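Local coordinates for protein endonuclease II (Enterobacteria phage t4, PDB 2WSH) that nicks and cleaves cytosine-containing double-stranded DNA sequence-specifically as a magnesium-dependent homotetramer, contributing to breakdown of the host chromosome during phage infection, at residues 19-24 and 34-39; 45-50 and 96-101; 53-58 and 132-137; 102-107 and 119-124. The protein carries 1 engineered substitution. All coordinates share one frame; numbering follows the deposited sequence.

From the N terminus, contact 1 closes a short loop: the chain leaves strand 18-23 and comes back over it at 34-39 before entering strand 42-48. Contact 2 then pairs 45-50 with 96-101, strand against strand in the same sheet, spanning helices 61-73 and 82-92. Its span crosses that of contact 3, which starts on strand 51-58 and is closed by 132-137, the tail after the last helix. Contact 4 falls wholly within the span of contact 3 and fixes strand 97-111 to the start of helix 121-132. Contacts 1 and 2 meet through the K19-E98 salt bridge, and contacts 3 and 4 through that of K57 with D122.

Contact 1. Residues 19-24 and 34-39; sequences KYTELE and LSIPNK
An irregular loop that leads from strand 18-23 into the GIY-YIG core runs back along the strand here, its direction 153° from that of the strand, and packs by side chains with one hydrogen bond. Y20 does most of the work. With CG anti to the backbone N (chi1 179°), its ring reaches across to the loop, and the hydroxyl gives a hydrogen bond to P37 O, with OH and O 2.7 Å apart. The acceptor lies near the ring plane, at its edge, and the donor in turn lies in the carbonyl plane. I36 crosses the tyrosine at about a right angle: its CD1 is 3.6 Å from Y20 CE2, at the hydroxyl end of the ring. K39 slides past in the opposite direction, its CB 4.0 Å from Y20 CE1. Y20 and T21 together face F99 of strand 97-111, a classic beta bulge, and both residues turn their CB atoms toward the loop. T21 can therefore follow the tyrosine, with OG1 4.0 Å from I36 CG2. Further along, L23 and L34 meet tip to tip, CD2 of one 3.9 Å from CD2 of the other. Helix 61-73 adds L61 and R62 beside Y20 and I65 beside L34. K39 points its bent end elsewhere, and NZ makes a weak hydrogen bond to T13 O of the second subunit.

Contact 2. Residues 45-50 and 96-101; sequences AIAIND and KVEFYA
K96 leaves its backbone with CG anti to N (chi1 -169°) and bends at chi3 (-43°), which swings NZ across to D50; the resulting salt bridge puts NZ 2.8 Å from D50 OD1, above the carboxylate plane. N49 has CG anti to its carbonyl carbon, and its OD1 thereby accepts from K96 N at 3.0 Å, taking the place of a backbone carbonyl just beyond the end of the strand pairing. In return K96 O accepts from N49 N at 2.9 Å. Both N49 and D50 have positive phi, as at the corners of a type I' turn. E98 OE1 sits only 3.4 Å from D50 OD1, a like-charge approach probably eased by K96 NZ; a water that accepts from D50 N lies close by. The other oxygen, E98 OE2, has its own salt bridge to K19. Behind this charged end the strands are antiparallel: A45-Y100 and A47-E98 are hydrogen-bonded pairs, I46-F99 and I48-V97 non-hydrogen-bonded ones. On the face of the latter four, I46 lies beside F99 and points the same way, CG1 3.4 Å from CE1, while I48 CD1 touches V97 CG2 at 3.5 Å. M8 of helix 8-14 packs on A45, A47 and Y100 on the other face. Strands 51-58 and 18-23 flank the pair, the first beside strand 42-48 and the second beside strand 97-111.

Contact 3. Residues 53-58 and 132-137; sequences VYIGKT and FNPPWN. With PO4 (phosphate ion), chain E.
V53 opens the contact with both backbone and side chain. Its carbonyl O accepts from W136 N at 2.9 Å, nearly along the C=O axis, and its CG2 stands squarely over the six-membered ring of W136, 3.4 Å from the centroid, a CH-pi contact. V53 and Y54 both face I46, a classic beta bulge. Y54, first residue of the YIG element of this family, has CG anti to the backbone N (chi1 -176°). Its ring lies almost parallel to the amide of N137, the planes 6° apart, with ND2 3.2 Å from CE1. The Y54 hydroxyl ends on a phosphate, OH to O1 a very short 2.5 Å. The N137 amide is held rigidly by I55: I55 N gives to N137 OD1 at 2.9 Å, and N137 ND2 gives to I55 O at 3.0 Å, both on lone pairs, so a side chain pairs with the strand as a neighbouring backbone would. I55 CG1 also rests on P134 CG, 3.9 Å away. Y44, R64 and K83 bind the same phosphate as Y54; the ion probably came from the crystallisation liquor, but its grip by such hydroxyls and positive groups is consistent with a place for a phosphate of the DNA backbone.

Contact 4. Residues 102-107 and 119-124; sequences RQCFNL and ATIDLE
Charge pairing comes first: R102, extended from CG to NE, presents the side of its guanidinium to E124, one nitrogen for each oxygen. NE is 2.7 Å from OE1, on its syn lone pair, and NH2 is 2.8 Å from OE2, which it meets from above the carboxylate plane. The pair is buried, and R102 NH1 has further partners in Y15 O and E112 of the fourth subunit. Among the neutral hydrogen bonds, F105 and T120 exchange two: F105 N gives to T120 OG1 at 3.1 Å, and T120 N gives to F105 O at 3.0 Å, almost straight (177°). They fall where strand 114-119 turns into helix 121-132, just after the antiparallel, non-hydrogen-bonded pair of N106 with A119. Strands 97-111 and 114-119 form an antiparallel hairpin that extends this chain's sheet, and N106 and L107 carry it on into a strand of the third subunit. Apolar contacts fill the bend. T120 CG2 lies over one face of the F105 ring, 3.7 Å from its centroid, while L107 CD1 touches the same methyl at 4.1 Å. C104 CB presses on I121 CG2 at 3.4 Å, tighter than usual for carbons.

Contact 1. Residues 19-24 and 34-39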
# COMPACT_ATOMS: atom_id res chain seq x y z
N LYS A 19 15.84 -12.35 -18.26
CA LYS A 19 17.22 -12.14 -18.68
C LYS A 19 17.38 -10.79 -19.34
O LYS A 19 16.65 -10.45 -20.28
CB LYS A 19 17.70 -13.25 -19.61
CG LYS A 19 19.03 -12.92 -20.28
CD LYS A 19 19.73 -14.16 -20.80
CE LYS A 19 21.04 -13.78 -21.47
NZ LYS A 19 21.79 -14.97 -21.96
N TYR A 20 18.34 -10.02 -18.85
CA TYR A 20 18.55 -8.67 -19.34
C TYR A 20 19.69 -8.65 -20.35
O TYR A 20 19.52 -8.17 -21.46
CB TYR A 20 18.85 -7.73 -18.17
CG TYR A 20 19.11 -6.29 -18.58
CD1 TYR A 20 18.10 -5.51 -19.13
CD2 TYR A 20 20.36 -5.72 -18.41
CE1 TYR A 20 18.34 -4.20 -19.51
CE2 TYR A 20 20.61 -4.42 -18.78
CZ TYR A 20 19.60 -3.66 -19.32
OH TYR A 20 19.85 -2.36 -19.68
N THR A 21 20.84 -9.17 -19.96
CA THR A 21 21.97 -9.25 -20.88
C THR A 21 23.01 -10.27 -20.45
O THR A 21 22.94 -10.83 -19.35
CB THR A 21 22.66 -7.88 -21.08
OG1 THR A 21 23.57 -7.96 -22.18
CG2 THR A 21 23.42 -7.47 -19.83
N GLU A 22 23.97 -10.50 -21.33
CA GLU A 22 25.07 -11.42 -21.06
C GLU A 22 26.37 -10.67 -21.33
O GLU A 22 26.42 -9.81 -22.20
CB GLU A 22 24.95 -12.64 -21.97
CG GLU A 22 26.10 -13.62 -21.90
CD GLU A 22 25.79 -14.93 -22.60
OE1 GLU A 22 24.60 -15.22 -22.80
OE2 GLU A 22 26.74 -15.67 -22.95
N LEU A 23 27.41 -10.98 -20.56
CA LEU A 23 28.71 -10.38 -20.80
C LEU A 23 29.61 -11.36 -21.55
O LEU A 23 29.56 -12.56 -21.31
CB LEU A 23 29.37 -9.96 -19.49
CG LEU A 23 28.66 -8.89 -18.67
CD1 LEU A 23 29.50 -8.49 -17.48
CD2 LEU A 23 28.34 -7.68 -19.53
N GLU A 24 30.42 -10.84 -22.47
CA GLU A 24 31.29 -11.69 -23.27
C GLU A 24 32.58 -10.99 -23.69
O GLU A 24 32.57 -9.83 -24.09
CB GLU A 24 30.54 -12.22 -24.49
CG GLU A 24 29.65 -11.18 -25.17
CD GLU A 24 28.52 -11.82 -25.96
OE1 GLU A 24 28.29 -13.03 -25.79
OE2 GLU A 24 27.86 -11.10 -26.74
N LEU A 34 27.42 -3.12 -24.96
CA LEU A 34 26.09 -3.63 -24.71
C LEU A 34 25.03 -2.79 -25.40
O LEU A 34 24.86 -1.61 -25.09
CB LEU A 34 25.82 -3.67 -23.21
CG LEU A 34 26.89 -4.33 -22.34
CD1 LEU A 34 26.55 -4.16 -20.87
CD2 LEU A 34 27.04 -5.80 -22.70
N SER A 35 24.32 -3.40 -26.34
CA SER A 35 23.17 -2.76 -26.96
C SER A 35 21.92 -3.26 -26.25
O SER A 35 21.43 -4.35 -26.52
CB SER A 35 23.11 -3.06 -28.46
OG SER A 35 22.35 -2.08 -29.14
N ILE A 36 21.42 -2.45 -25.32
CA ILE A 36 20.30 -2.84 -24.47
C ILE A 36 19.46 -1.63 -24.10
O ILE A 36 20.00 -0.55 -23.85
CB ILE A 36 20.80 -3.52 -23.18
CG1 ILE A 36 21.92 -2.68 -22.55
CG2 ILE A 36 21.30 -4.93 -23.47
CD1 ILE A 36 22.71 -3.41 -21.49
N PRO A 37 18.13 -1.80 -24.06
CA PRO A 37 17.26 -0.72 -23.61
C PRO A 37 17.47 -0.52 -22.12
O PRO A 37 18.02 -1.40 -21.46
CB PRO A 37 15.85 -1.26 -23.87
CG PRO A 37 16.03 -2.46 -24.76
CD PRO A 37 17.37 -3.01 -24.42
N ASN A 38 17.05 0.61 -21.57
CA ASN A 38 17.26 0.82 -20.15
C ASN A 38 16.12 0.25 -19.31
O ASN A 38 15.01 0.05 -19.79
CB ASN A 38 17.51 2.29 -19.81
CG ASN A 38 18.48 2.47 -18.65
OD1 ASN A 38 19.12 3.51 -18.52
ND2 ASN A 38 18.60 1.44 -17.82
N LYS A 39 16.43 -0.03 -18.05
CA LYS A 39 15.51 -0.68 -17.14
C LYS A 39 15.77 -0.08 -15.76
O LYS A 39 16.90 -0.10 -15.27
CB LYS A 39 15.74 -2.19 -17.15
CG LYS A 39 14.55 -3.00 -16.64
CD LYS A 39 14.53 -4.38 -17.27
CE LYS A 39 13.84 -4.37 -18.63
NZ LYS A 39 12.35 -4.38 -18.50

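Contact 2. Residues 45-50 and 96-101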
# COMPACT_ATOMS: atom_id res chain seq x y z
N ALA A 45 20.00 -9.85 -10.79
CA ALA A 45 20.65 -11.08 -10.38
C ALA A 45 21.81 -11.34 -11.31
O ALA A 45 21.69 -11.22 -12.53
CB ALA A 45 19.67 -12.24 -10.41
N ILE A 46 22.96 -11.68 -10.74
CA ILE A 46 24.10 -12.09 -11.53
C ILE A 46 24.18 -13.61 -11.48
O ILE A 46 24.11 -14.19 -10.39
CB ILE A 46 25.41 -11.48 -11.01
CG1 ILE A 46 25.29 -9.96 -10.94
CG2 ILE A 46 26.58 -11.90 -11.89
CD1 ILE A 46 26.59 -9.27 -10.57
N ALA A 47 24.30 -14.23 -12.65
CA ALA A 47 24.38 -15.68 -12.74
C ALA A 47 25.64 -16.11 -13.47
O ALA A 47 25.98 -15.55 -14.52
CB ALA A 47 23.15 -16.24 -13.46
N ILE A 48 26.33 -17.09 -12.91
CA ILE A 48 27.55 -17.63 -13.49
C ILE A 48 27.31 -19.11 -13.77
O ILE A 48 27.06 -19.89 -12.86
CB ILE A 48 28.75 -17.47 -12.54
CG1 ILE A 48 28.90 -16.02 -12.08
CG2 ILE A 48 30.03 -17.93 -13.22
CD1 ILE A 48 29.29 -15.05 -13.18
N ASN A 49 27.39 -19.49 -15.04
CA ASN A 49 27.06 -20.84 -15.44
C ASN A 49 25.66 -21.23 -14.94
O ASN A 49 25.45 -22.33 -14.43
CB ASN A 49 28.13 -21.82 -14.95
CG ASN A 49 29.50 -21.48 -15.50
OD1 ASN A 49 29.63 -21.00 -16.63
ND2 ASN A 49 30.54 -21.72 -14.70
N ASP A 50 24.74 -20.28 -15.05
CA ASP A 50 23.33 -20.49 -14.68
C ASP A 50 23.09 -20.53 -13.17
O ASP A 50 21.98 -20.85 -12.73
CB ASP A 50 22.79 -21.76 -15.33
CG ASP A 50 22.86 -21.71 -16.85
OD1 ASP A 50 22.39 -20.71 -17.43
OD2 ASP A 50 23.37 -22.68 -17.45
N LYS A 96 30.03 -18.49 -18.31
CA LYS A 96 28.95 -17.65 -18.83
C LYS A 96 28.46 -16.70 -17.75
O LYS A 96 28.14 -17.15 -16.64
CB LYS A 96 27.79 -18.51 -19.32
CG LYS A 96 26.75 -17.74 -20.12
CD LYS A 96 25.37 -18.37 -19.97
CE LYS A 96 25.43 -19.88 -20.06
NZ LYS A 96 24.15 -20.51 -19.63
N VAL A 97 28.38 -15.41 -18.06
CA VAL A 97 27.99 -14.41 -17.07
C VAL A 97 26.72 -13.67 -17.50
O VAL A 97 26.73 -12.93 -18.49
CB VAL A 97 29.10 -13.36 -16.85
CG1 VAL A 97 28.65 -12.30 -15.86
CG2 VAL A 97 30.39 -14.03 -16.38
N GLU A 98 25.64 -13.87 -16.76
CA GLU A 98 24.35 -13.31 -17.13
C GLU A 98 23.77 -12.40 -16.06
O GLU A 98 23.97 -12.61 -14.86
CB GLU A 98 23.36 -14.44 -17.42
CG GLU A 98 23.76 -15.33 -18.58
CD GLU A 98 22.83 -16.52 -18.74
OE1 GLU A 98 22.72 -17.32 -17.78
OE2 GLU A 98 22.23 -16.67 -19.82
N PHE A 99 23.06 -11.37 -16.50
CA PHE A 99 22.30 -10.51 -15.61
C PHE A 99 20.81 -10.69 -15.87
O PHE A 99 20.37 -10.64 -17.02
CB PHE A 99 22.68 -9.05 -15.84
CG PHE A 99 24.04 -8.69 -15.32
CD1 PHE A 99 24.17 -8.09 -14.08
CD2 PHE A 99 25.18 -8.95 -16.06
CE1 PHE A 99 25.42 -7.76 -13.59
CE2 PHE A 99 26.43 -8.62 -15.57
CZ PHE A 99 26.55 -8.02 -14.33
N TYR A 100 20.06 -10.90 -14.80
CA TYR A 100 18.60 -10.94 -14.86
C TYR A 100 18.03 -9.74 -14.12
O TYR A 100 18.67 -9.20 -13.22
CB TYR A 100 18.07 -12.22 -14.22
CG TYR A 100 18.29 -13.47 -15.04
CD1 TYR A 100 17.21 -14.12 -15.64
CD2 TYR A 100 19.56 -14.01 -15.20
CE1 TYR A 100 17.40 -15.28 -16.38
CE2 TYR A 100 19.75 -15.16 -15.94
CZ TYR A 100 18.67 -15.79 -16.53
OH TYR A 100 18.86 -16.93 -17.27
N ALA A 101 16.82 -9.33 -14.49
CA ALA A 101 16.17 -8.21 -13.81
C ALA A 101 14.76 -8.57 -13.38
O ALA A 101 14.01 -9.18 -14.15
CB ALA A 101 16.16 -6.99 -14.70
O HOH W 1 25.15 -17.76 -16.35

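Contact 3. Residues 53-58 and 132-137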
# COMPACT_ATOMS: atom_id res chain seq x y z
N VAL A 53 24.82 -15.91 -8.15
CA VAL A 53 25.94 -15.53 -7.30
C VAL A 53 25.71 -14.22 -6.55
O VAL A 53 26.37 -13.94 -5.56
CB VAL A 53 27.27 -15.45 -8.08
CG1 VAL A 53 27.59 -16.79 -8.71
CG2 VAL A 53 27.22 -14.34 -9.13
N TYR A 54 24.76 -13.42 -7.02
CA TYR A 54 24.57 -12.09 -6.44
C TYR A 54 23.19 -11.50 -6.69
O TYR A 54 22.66 -11.58 -7.79
CB TYR A 54 25.64 -11.13 -6.97
CG TYR A 54 25.59 -9.75 -6.35
CD1 TYR A 54 26.05 -9.53 -5.06
CD2 TYR A 54 25.09 -8.66 -7.07
CE1 TYR A 54 26.02 -8.27 -4.50
CE2 TYR A 54 25.05 -7.40 -6.51
CZ TYR A 54 25.52 -7.20 -5.22
OH TYR A 54 25.49 -5.95 -4.66
N ILE A 55 22.64 -10.88 -5.65
CA ILE A 55 21.40 -10.12 -5.77
C ILE A 55 21.70 -8.66 -5.48
O ILE A 55 22.21 -8.32 -4.40
CB ILE A 55 20.34 -10.60 -4.76
CG1 ILE A 55 19.79 -11.97 -5.16
CG2 ILE A 55 19.19 -9.59 -4.67
CD1 ILE A 55 18.89 -11.93 -6.37
N GLY A 56 21.42 -7.79 -6.44
CA GLY A 56 21.62 -6.37 -6.26
C GLY A 56 20.33 -5.59 -6.47
O GLY A 56 19.33 -6.14 -6.91
N LYS A 57 20.36 -4.31 -6.13
CA LYS A 57 19.25 -3.42 -6.45
C LYS A 57 19.80 -2.18 -7.14
O LYS A 57 20.94 -1.79 -6.87
CB LYS A 57 18.47 -3.04 -5.19
CG LYS A 57 19.29 -2.26 -4.17
CD LYS A 57 18.50 -2.03 -2.89
CE LYS A 57 19.30 -1.21 -1.88
NZ LYS A 57 18.61 -1.13 -0.57
N THR A 58 19.01 -1.57 -8.02
CA THR A 58 19.48 -0.40 -8.75
C THR A 58 18.34 0.46 -9.31
O THR A 58 17.29 -0.04 -9.69
CB THR A 58 20.42 -0.79 -9.91
OG1 THR A 58 20.94 0.39 -10.54
CG2 THR A 58 19.68 -1.63 -10.94
N PHE A 132 18.37 -16.78 -0.51
CA PHE A 132 19.33 -17.54 -1.30
C PHE A 132 20.76 -17.52 -0.77
O PHE A 132 21.58 -18.35 -1.17
CB PHE A 132 19.33 -17.05 -2.76
CG PHE A 132 18.01 -17.22 -3.45
CD1 PHE A 132 17.43 -18.47 -3.57
CD2 PHE A 132 17.35 -16.13 -4.00
CE1 PHE A 132 16.21 -18.64 -4.21
CE2 PHE A 132 16.14 -16.28 -4.64
CZ PHE A 132 15.57 -17.54 -4.74
N ASN A 133 21.07 -16.58 0.12
CA ASN A 133 22.46 -16.41 0.56
C ASN A 133 23.43 -16.44 -0.62
O ASN A 133 24.36 -17.25 -0.63
CB ASN A 133 22.85 -17.50 1.55
CG ASN A 133 22.04 -17.47 2.83
OD1 ASN A 133 22.09 -16.50 3.59
ND2 ASN A 133 21.28 -18.53 3.07
N PRO A 134 23.23 -15.56 -1.61
CA PRO A 134 24.15 -15.59 -2.75
C PRO A 134 25.57 -15.35 -2.27
O PRO A 134 25.78 -14.56 -1.36
CB PRO A 134 23.67 -14.42 -3.63
CG PRO A 134 22.28 -14.11 -3.14
CD PRO A 134 22.27 -14.44 -1.69
N PRO A 135 26.55 -16.03 -2.88
CA PRO A 135 27.96 -16.03 -2.44
C PRO A 135 28.57 -14.63 -2.41
O PRO A 135 29.36 -14.32 -1.51
CB PRO A 135 28.66 -16.87 -3.51
CG PRO A 135 27.58 -17.70 -4.11
CD PRO A 135 26.37 -16.83 -4.10
N TRP A 136 28.23 -13.80 -3.38
CA TRP A 136 28.86 -12.49 -3.53
C TRP A 136 28.23 -11.42 -2.65
O TRP A 136 28.72 -10.29 -2.61
CB TRP A 136 28.80 -12.05 -4.99
CG TRP A 136 29.60 -12.92 -5.89
CD1 TRP A 136 30.23 -14.09 -5.57
CD2 TRP A 136 29.83 -12.70 -7.28
NE1 TRP A 136 30.85 -14.61 -6.68
CE2 TRP A 136 30.62 -13.77 -7.75
CE3 TRP A 136 29.46 -11.70 -8.18
CZ2 TRP A 136 31.04 -13.87 -9.07
CZ3 TRP A 136 29.87 -11.80 -9.50
CH2 TRP A 136 30.66 -12.88 -9.93
N ASN A 137 27.15 -11.76 -1.97
CA ASN A 137 26.50 -10.82 -1.06
C ASN A 137 27.12 -10.89 0.33
O ASN A 137 26.91 -11.85 1.06
CB ASN A 137 25.00 -11.10 -0.98
CG ASN A 137 24.25 -10.62 -2.20
OD1 ASN A 137 23.97 -11.40 -3.12
ND2 ASN A 137 23.95 -9.33 -2.24
P PO4 E . 25.42 -2.55 -6.26
O1 PO4 E . 24.81 -3.78 -5.63
O2 PO4 E . 24.73 -1.31 -5.72
O3 PO4 E . 26.90 -2.46 -5.97
O4 PO4 E . 25.20 -2.65 -7.75

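Contact 4. Residues 102-107 and 119-124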
# COMPACT_ATOMS: atom_id res chain seq x y z
N ARG A 102 14.40 -8.18 -12.16
CA ARG A 102 13.03 -8.33 -11.67
C ARG A 102 12.44 -6.95 -11.41
O ARG A 102 12.90 -6.23 -10.53
CB ARG A 102 13.00 -9.18 -10.40
CG ARG A 102 11.69 -9.09 -9.63
CD ARG A 102 11.70 -9.99 -8.40
NE ARG A 102 10.64 -9.66 -7.45
CZ ARG A 102 9.45 -10.25 -7.41
NH1 ARG A 102 9.16 -11.24 -8.26
NH2 ARG A 102 8.55 -9.87 -6.52
N GLN A 103 11.44 -6.58 -12.20
CA GLN A 103 10.89 -5.23 -12.12
C GLN A 103 10.18 -4.98 -10.80
O GLN A 103 9.29 -5.72 -10.41
CB GLN A 103 9.93 -4.96 -13.29
CG GLN A 103 9.44 -3.51 -13.35
CD GLN A 103 10.55 -2.51 -13.61
OE1 GLN A 103 11.20 -2.54 -14.65
NE2 GLN A 103 10.77 -1.62 -12.65
N CYS A 104 10.59 -3.92 -10.11
CA CYS A 104 9.93 -3.51 -8.88
C CYS A 104 9.21 -2.17 -9.11
O CYS A 104 9.30 -1.60 -10.19
CB CYS A 104 10.92 -3.40 -7.73
SG CYS A 104 11.54 -5.00 -7.11
N PHE A 105 8.52 -1.69 -8.09
CA PHE A 105 7.70 -0.49 -8.25
C PHE A 105 7.78 0.40 -7.01
O PHE A 105 8.60 0.17 -6.12
CB PHE A 105 6.25 -0.88 -8.50
CG PHE A 105 5.66 -1.73 -7.42
CD1 PHE A 105 4.85 -1.18 -6.44
CD2 PHE A 105 5.95 -3.09 -7.36
CE1 PHE A 105 4.32 -1.96 -5.44
CE2 PHE A 105 5.42 -3.88 -6.36
CZ PHE A 105 4.61 -3.31 -5.40
N ASN A 106 6.93 1.42 -6.97
CA ASN A 106 6.90 2.33 -5.84
C ASN A 106 5.54 2.41 -5.16
O ASN A 106 4.50 2.29 -5.80
CB ASN A 106 7.36 3.72 -6.28
CG ASN A 106 8.84 3.77 -6.61
OD1 ASN A 106 9.68 3.87 -5.72
ND2 ASN A 106 9.16 3.68 -7.89
N LEU A 107 5.57 2.58 -3.84
CA LEU A 107 4.34 2.75 -3.07
C LEU A 107 4.40 4.07 -2.32
O LEU A 107 5.42 4.42 -1.73
CB LEU A 107 4.17 1.58 -2.09
CG LEU A 107 3.90 0.23 -2.74
CD1 LEU A 107 4.12 -0.90 -1.75
CD2 LEU A 107 2.48 0.19 -3.29
N ALA A 119 10.44 2.48 -2.27
CA ALA A 119 10.78 1.70 -3.45
C ALA A 119 10.86 0.25 -2.99
O ALA A 119 11.60 -0.07 -2.06
CB ALA A 119 12.11 2.15 -4.03
N THR A 120 10.09 -0.63 -3.63
CA THR A 120 10.00 -2.01 -3.17
C THR A 120 11.32 -2.78 -3.31
O THR A 120 11.51 -3.79 -2.64
CB THR A 120 8.87 -2.79 -3.86
OG1 THR A 120 9.13 -2.89 -5.26
CG2 THR A 120 7.53 -2.10 -3.63
N ILE A 121 12.23 -2.31 -4.16
CA ILE A 121 13.55 -2.93 -4.21
C ILE A 121 14.18 -2.90 -2.82
O ILE A 121 14.89 -3.82 -2.44
CB ILE A 121 14.51 -2.25 -5.21
CG1 ILE A 121 14.62 -0.75 -4.92
CG2 ILE A 121 14.05 -2.49 -6.64
CD1 ILE A 121 15.74 -0.06 -5.67
N ASP A 122 13.91 -1.83 -2.08
CA ASP A 122 14.45 -1.69 -0.73
C ASP A 122 13.89 -2.74 0.21
O ASP A 122 14.54 -3.11 1.20
CB ASP A 122 14.16 -0.29 -0.18
CG ASP A 122 15.07 0.76 -0.77
OD1 ASP A 122 16.10 0.39 -1.37
OD2 ASP A 122 14.76 1.97 -0.64
N LEU A 123 12.70 -3.23 -0.10
CA LEU A 123 12.04 -4.26 0.70
C LEU A 123 12.44 -5.67 0.26
O LEU A 123 12.51 -6.58 1.08
CB LEU A 123 10.52 -4.13 0.59
CG LEU A 123 9.84 -2.91 1.19
CD1 LEU A 123 8.34 -2.98 0.92
CD2 LEU A 123 10.12 -2.82 2.68
N GLU A 124 12.67 -5.83 -1.04
CA GLU A 124 12.86 -7.16 -1.61
C GLU A 124 14.30 -7.67 -1.52
O GLU A 124 14.53 -8.85 -1.26
CB GLU A 124 12.38 -7.19 -3.06
CG GLU A 124 10.86 -7.12 -3.21
CD GLU A 124 10.39 -7.64 -4.55
OE1 GLU A 124 11.24 -7.97 -5.40
OE2 GLU A 124 9.16 -7.73 -4.74